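Local coordinates for uncharacterized protein PA2218 (Pseudomonas aeruginosa, PDB 2HDW) that is of unknown function but has the alpha/beta hydrolase fold and may be a hydrolase, its substrate not yet identified, at residues P148-D160 with W181-V195. Numbering follows the deposited sequence.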
loop_
_atom_site.group_PDB
_atom_site.type_symbol
_atom_site.label_atom_id
_atom_site.label_comp_id
_atom_site.label_asym_id
_atom_site.label_seq_id
_atom_site.Cartn_x
_atom_site.Cartn_y
_atom_site.Cartn_z
ATOM N N PRO A 148 -7.075 7.572 6.289
ATOM C CA PRO A 148 -5.621 7.760 6.356
ATOM C C PRO A 148 -5.078 7.397 7.730
ATOM O O PRO A 148 -3.945 6.927 7.860
ATOM C CB PRO A 148 -5.448 9.240 6.026
ATOM C CG PRO A 148 -6.707 9.851 6.557
ATOM C CD PRO A 148 -7.766 8.862 6.119
ATOM N N ASP A 149 -5.901 7.606 8.752
ATOM C CA ASP A 149 -5.515 7.308 10.134
ATOM C C ASP A 149 -5.447 5.797 10.346
ATOM O O ASP A 149 -4.400 5.254 10.705
ATOM C CB ASP A 149 -6.535 7.919 11.101
ATOM C CG ASP A 149 -6.110 7.818 12.561
ATOM O OD1 ASP A 149 -5.445 6.834 12.930
ATOM O OD2 ASP A 149 -6.466 8.720 13.353
ATOM N N ILE A 150 -6.568 5.121 10.109
ATOM C CA ILE A 150 -6.641 3.679 10.290
ATOM C C ILE A 150 -5.646 2.933 9.406
ATOM O O ILE A 150 -5.020 1.968 9.842
ATOM C CB ILE A 150 -8.065 3.151 10.000
ATOM C CG1 ILE A 150 -9.058 3.763 10.995
ATOM C CG2 ILE A 150 -8.092 1.624 10.100
ATOM C CD1 ILE A 150 -10.515 3.324 10.779
ATOM N N ASN A 151 -5.489 3.380 8.165
ATOM C CA ASN A 151 -4.564 2.714 7.261
ATOM C C ASN A 151 -3.117 2.930 7.693
ATOM O O ASN A 151 -2.280 2.032 7.561
ATOM C CB ASN A 151 -4.804 3.184 5.820
ATOM C CG ASN A 151 -6.088 2.601 5.233
ATOM O OD1 ASN A 151 -6.558 1.548 5.674
ATOM N ND2 ASN A 151 -6.649 3.267 4.232
ATOM N N THR A 152 -2.812 4.111 8.220
ATOM C CA THR A 152 -1.454 4.351 8.696
ATOM C C THR A 152 -1.227 3.367 9.848
ATOM O O THR A 152 -0.169 2.751 9.954
ATOM C CB THR A 152 -1.282 5.809 9.173
ATOM O OG1 THR A 152 -1.327 6.683 8.036
ATOM C CG2 THR A 152 0.042 5.987 9.899
ATOM N N GLU A 153 -2.243 3.201 10.692
ATOM C CA GLU A 153 -2.164 2.266 11.818
ATOM C C GLU A 153 -1.947 0.818 11.339
ATOM O O GLU A 153 -1.186 0.061 11.953
ATOM C CB GLU A 153 -3.444 2.364 12.661
ATOM C CG GLU A 153 -3.699 1.202 13.624
ATOM C CD GLU A 153 -2.542 0.931 14.578
ATOM O OE1 GLU A 153 -1.839 1.885 14.972
ATOM O OE2 GLU A 153 -2.345 -0.248 14.951
ATOM N N ASP A 154 -2.592 0.440 10.238
ATOM C CA ASP A 154 -2.447 -0.920 9.701
ATOM C C ASP A 154 -0.980 -1.286 9.494
ATOM O O ASP A 154 -0.558 -2.406 9.773
ATOM C CB ASP A 154 -3.169 -1.069 8.358
ATOM C CG ASP A 154 -4.681 -1.086 8.489
ATOM O OD1 ASP A 154 -5.199 -1.502 9.547
ATOM O OD2 ASP A 154 -5.360 -0.705 7.511
ATOM N N PHE A 155 -0.200 -0.337 8.996
ATOM C CA PHE A 155 1.214 -0.579 8.754
ATOM C C PHE A 155 1.953 -0.913 10.048
ATOM O O PHE A 155 2.764 -1.832 10.086
ATOM C CB PHE A 155 1.846 0.646 8.090
ATOM C CG PHE A 155 2.407 0.373 6.726
ATOM C CD1 PHE A 155 2.159 1.248 5.671
ATOM C CD2 PHE A 155 3.209 -0.745 6.501
ATOM C CE1 PHE A 155 2.702 1.016 4.407
ATOM C CE2 PHE A 155 3.761 -0.990 5.239
ATOM C CZ PHE A 155 3.506 -0.104 4.188
ATOM N N SER A 156 1.673 -0.167 11.110
ATOM C CA SER A 156 2.330 -0.414 12.384
ATOM C C SER A 156 1.781 -1.665 13.067
ATOM O O SER A 156 2.457 -2.275 13.897
ATOM C CB SER A 156 2.200 0.810 13.288
ATOM O OG SER A 156 3.058 1.844 12.823
ATOM N N ALA A 157 0.557 -2.047 12.719
ATOM C CA ALA A 157 -0.037 -3.254 13.278
ATOM C C ALA A 157 0.708 -4.435 12.657
ATOM O O ALA A 157 0.916 -5.463 13.307
ATOM C CB ALA A 157 -1.519 -3.329 12.935
ATOM N N ALA A 158 1.110 -4.270 11.397
ATOM C CA ALA A 158 1.847 -5.308 10.683
ATOM C C ALA A 158 3.253 -5.415 11.269
ATOM O O ALA A 158 3.791 -6.515 11.418
ATOM C CB ALA A 158 1.913 -4.983 9.190
ATOM N N VAL A 159 3.845 -4.273 11.611
ATOM C CA VAL A 159 5.175 -4.268 12.206
ATOM C C VAL A 159 5.084 -4.950 13.574
ATOM O O VAL A 159 6.007 -5.658 13.985
ATOM C CB VAL A 159 5.715 -2.829 12.364
ATOM C CG1 VAL A 159 7.012 -2.837 13.165
ATOM C CG2 VAL A 159 5.958 -2.221 10.984
ATOM N N ASP A 160 3.968 -4.739 14.273
ATOM C CA ASP A 160 3.755 -5.368 15.576
ATOM C C ASP A 160 3.894 -6.889 15.455
ATOM O O ASP A 160 4.546 -7.537 16.279
ATOM C CB ASP A 160 2.346 -5.078 16.114
ATOM C CG ASP A 160 2.207 -3.693 16.721
ATOM O OD1 ASP A 160 3.214 -2.963 16.835
ATOM O OD2 ASP A 160 1.067 -3.337 17.098
ATOM N N TRP A 181 -0.072 3.398 -0.860
ATOM C CA TRP A 181 0.475 3.103 0.454
ATOM C C TRP A 181 1.891 3.622 0.640
ATOM O O TRP A 181 2.488 3.480 1.717
ATOM C CB TRP A 181 0.386 1.611 0.741
ATOM C CG TRP A 181 -0.998 1.244 1.172
ATOM C CD1 TRP A 181 -2.117 1.169 0.383
ATOM C CD2 TRP A 181 -1.436 1.013 2.513
ATOM N NE1 TRP A 181 -3.229 0.911 1.159
ATOM C CE2 TRP A 181 -2.837 0.815 2.469
ATOM C CE3 TRP A 181 -0.781 0.960 3.751
ATOM C CZ2 TRP A 181 -3.594 0.568 3.618
ATOM C CZ3 TRP A 181 -1.534 0.714 4.895
ATOM C CH2 TRP A 181 -2.928 0.521 4.818
ATOM N N GLY A 182 2.427 4.229 -0.416
ATOM C CA GLY A 182 3.746 4.822 -0.319
ATOM C C GLY A 182 3.575 6.005 0.624
ATOM O O GLY A 182 4.418 6.277 1.466
ATOM N N GLY A 183 2.453 6.708 0.483
ATOM C CA GLY A 183 2.184 7.844 1.345
ATOM C C GLY A 183 1.932 7.387 2.772
ATOM O O GLY A 183 2.395 8.013 3.725
ATOM N N MET A 184 1.196 6.287 2.923
ATOM C CA MET A 184 0.899 5.747 4.246
ATOM C C MET A 184 2.172 5.225 4.927
ATOM O O MET A 184 2.312 5.324 6.147
ATOM C CB MET A 184 -0.137 4.618 4.149
ATOM C CG MET A 184 -1.542 4.957 4.702
ATOM S SD MET A 184 -2.538 6.126 3.715
ATOM C CE MET A 184 -3.146 5.020 2.409
ATOM N N ALA A 185 3.093 4.671 4.144
ATOM C CA ALA A 185 4.339 4.149 4.700
ATOM C C ALA A 185 5.164 5.283 5.306
ATOM O O ALA A 185 5.654 5.170 6.426
ATOM C CB ALA A 185 5.152 3.424 3.618
ATOM N N LEU A 186 5.315 6.377 4.569
ATOM C CA LEU A 186 6.077 7.523 5.069
ATOM C C LEU A 186 5.389 8.090 6.303
ATOM O O LEU A 186 6.049 8.502 7.260
ATOM C CB LEU A 186 6.183 8.606 3.989
ATOM C CG LEU A 186 6.989 8.211 2.750
ATOM C CD1 LEU A 186 6.808 9.247 1.647
ATOM C CD2 LEU A 186 8.459 8.071 3.131
ATOM N N ASN A 187 4.059 8.096 6.282
ATOM C CA ASN A 187 3.271 8.615 7.396
ATOM C C ASN A 187 3.500 7.771 8.648
ATOM O O ASN A 187 3.660 8.306 9.744
ATOM C CB ASN A 187 1.779 8.598 7.046
ATOM C CG ASN A 187 0.969 9.570 7.887
ATOM O OD1 ASN A 187 -0.078 9.214 8.445
ATOM N ND2 ASN A 187 1.436 10.809 7.972
ATOM N N ALA A 188 3.516 6.454 8.472
ATOM C CA ALA A 188 3.721 5.527 9.585
ATOM C C ALA A 188 5.122 5.623 10.184
ATOM O O ALA A 188 5.282 5.661 11.406
ATOM C CB ALA A 188 3.456 4.092 9.126
ATOM N N VAL A 189 6.136 5.655 9.324
ATOM C CA VAL A 189 7.525 5.717 9.778
ATOM C C VAL A 189 7.864 6.979 10.580
ATOM O O VAL A 189 8.701 6.944 11.481
ATOM C CB VAL A 189 8.502 5.601 8.580
ATOM C CG1 VAL A 189 9.945 5.672 9.075
ATOM C CG2 VAL A 189 8.260 4.282 7.838
ATOM N N ALA A 190 7.221 8.091 10.246
ATOM C CA ALA A 190 7.471 9.341 10.949
ATOM C C ALA A 190 7.262 9.207 12.460
ATOM O O ALA A 190 8.049 9.739 13.247
ATOM C CB ALA A 190 6.565 10.437 10.400
ATOM N N VAL A 191 6.210 8.504 12.869
ATOM C CA VAL A 191 5.941 8.348 14.298
ATOM C C VAL A 191 6.292 6.991 14.896
ATOM O O VAL A 191 6.466 6.892 16.107
ATOM C CB VAL A 191 4.464 8.656 14.659
ATOM C CG1 VAL A 191 4.190 10.147 14.494
ATOM C CG2 VAL A 191 3.523 7.824 13.805
ATOM N N ASP A 192 6.387 5.950 14.066
ATOM C CA ASP A 192 6.747 4.623 14.564
ATOM C C ASP A 192 8.274 4.505 14.494
ATOM O O ASP A 192 8.829 4.117 13.468
ATOM C CB ASP A 192 6.111 3.531 13.707
ATOM C CG ASP A 192 6.284 2.141 14.310
ATOM O OD1 ASP A 192 7.125 1.971 15.224
ATOM O OD2 ASP A 192 5.582 1.213 13.863
ATOM N N LYS A 193 8.941 4.846 15.593
ATOM C CA LYS A 193 10.398 4.823 15.663
ATOM C C LYS A 193 11.054 3.446 15.540
ATOM O O LYS A 193 12.276 3.349 15.421
ATOM C CB LYS A 193 10.857 5.504 16.954
ATOM C CG LYS A 193 10.281 6.908 17.133
ATOM C CD LYS A 193 10.589 7.802 15.931
ATOM C CE LYS A 193 10.025 9.212 16.136
ATOM N NZ LYS A 193 10.232 10.098 14.952
ATOM N N ARG A 194 10.250 2.389 15.575
ATOM C CA ARG A 194 10.785 1.037 15.441
ATOM C C ARG A 194 11.232 0.761 14.002
ATOM O O ARG A 194 12.174 0.002 13.779
ATOM C CB ARG A 194 9.730 0.010 15.851
ATOM C CG ARG A 194 9.230 0.145 17.283
ATOM C CD ARG A 194 8.074 -0.804 17.528
ATOM N NE ARG A 194 6.965 -0.523 16.625
ATOM C CZ ARG A 194 5.908 -1.311 16.460
ATOM N NH1 ARG A 194 5.806 -2.445 17.146
ATOM N NH2 ARG A 194 4.962 -0.976 15.583
ATOM N N VAL A 195 10.558 1.374 13.026
ATOM C CA VAL A 195 10.890 1.173 11.615
ATOM C C VAL A 195 12.190 1.914 11.289
ATOM O O VAL A 195 12.268 3.143 11.393
ATOM C CB VAL A 195 9.741 1.659 10.700
ATOM C CG1 VAL A 195 10.026 1.283 9.257
ATOM C CG2 VAL A 195 8.420 1.039 11.154
#
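Phe155 projects from helix 148-160 as a knob among Trp181, Met184, Ala185 and Ala188 of helix 181-191. The six-membered ring of Trp181 turns its edge to the face of Phe155 in an offset edge-to-face pair, centroids 5.5 Å apart and planes at 64°, with CE3 of Trp181 3.5 Å from CD1 of Phe155. The methyl of Ala185 meets Phe155 CE1 at 3.5 Å; small alanines suit this site, letting a large ring settle close to the helix backbone. The helix axes come within 8.6 Å, at 68° to each other. Met184 is the reciprocal knob, its flexible chain bent at chi2 and chi3 among Pro148, Asn151, Thr152 and Phe155. Thr152 lays CG2 against Ala188, while its OG1, beside the backbone N, bonds back to Pro148 O.

At the other end the contact turns polar. Arg194 takes Asp192 side-on, NE to OD1 on its syn lone pair in a nearly straight bond (175°) and NH2 to OD2, and grips Asp160 end-on, NH1 and NH2 sharing OD1, NH1 at 2.7 Å. NH2 also reaches Ser156 O, and Ser156 OG donates to Asp192 OD2 at 2.8 Å. Val159 CG1 lies over one face of the guanidinium, toward its rim, 3.7 Å above the plane.

Both helices flank the sheet of the alpha/beta hydrolase fold, Phe155 on Val100 and Ala185 on Val198, with Phe130 edge-to-face to both aromatics. Aromatic packing joins them at one end, while at the other two carboxylates probably share the arginine's charge, tying the turn after helix 181-191 to helix 148-160.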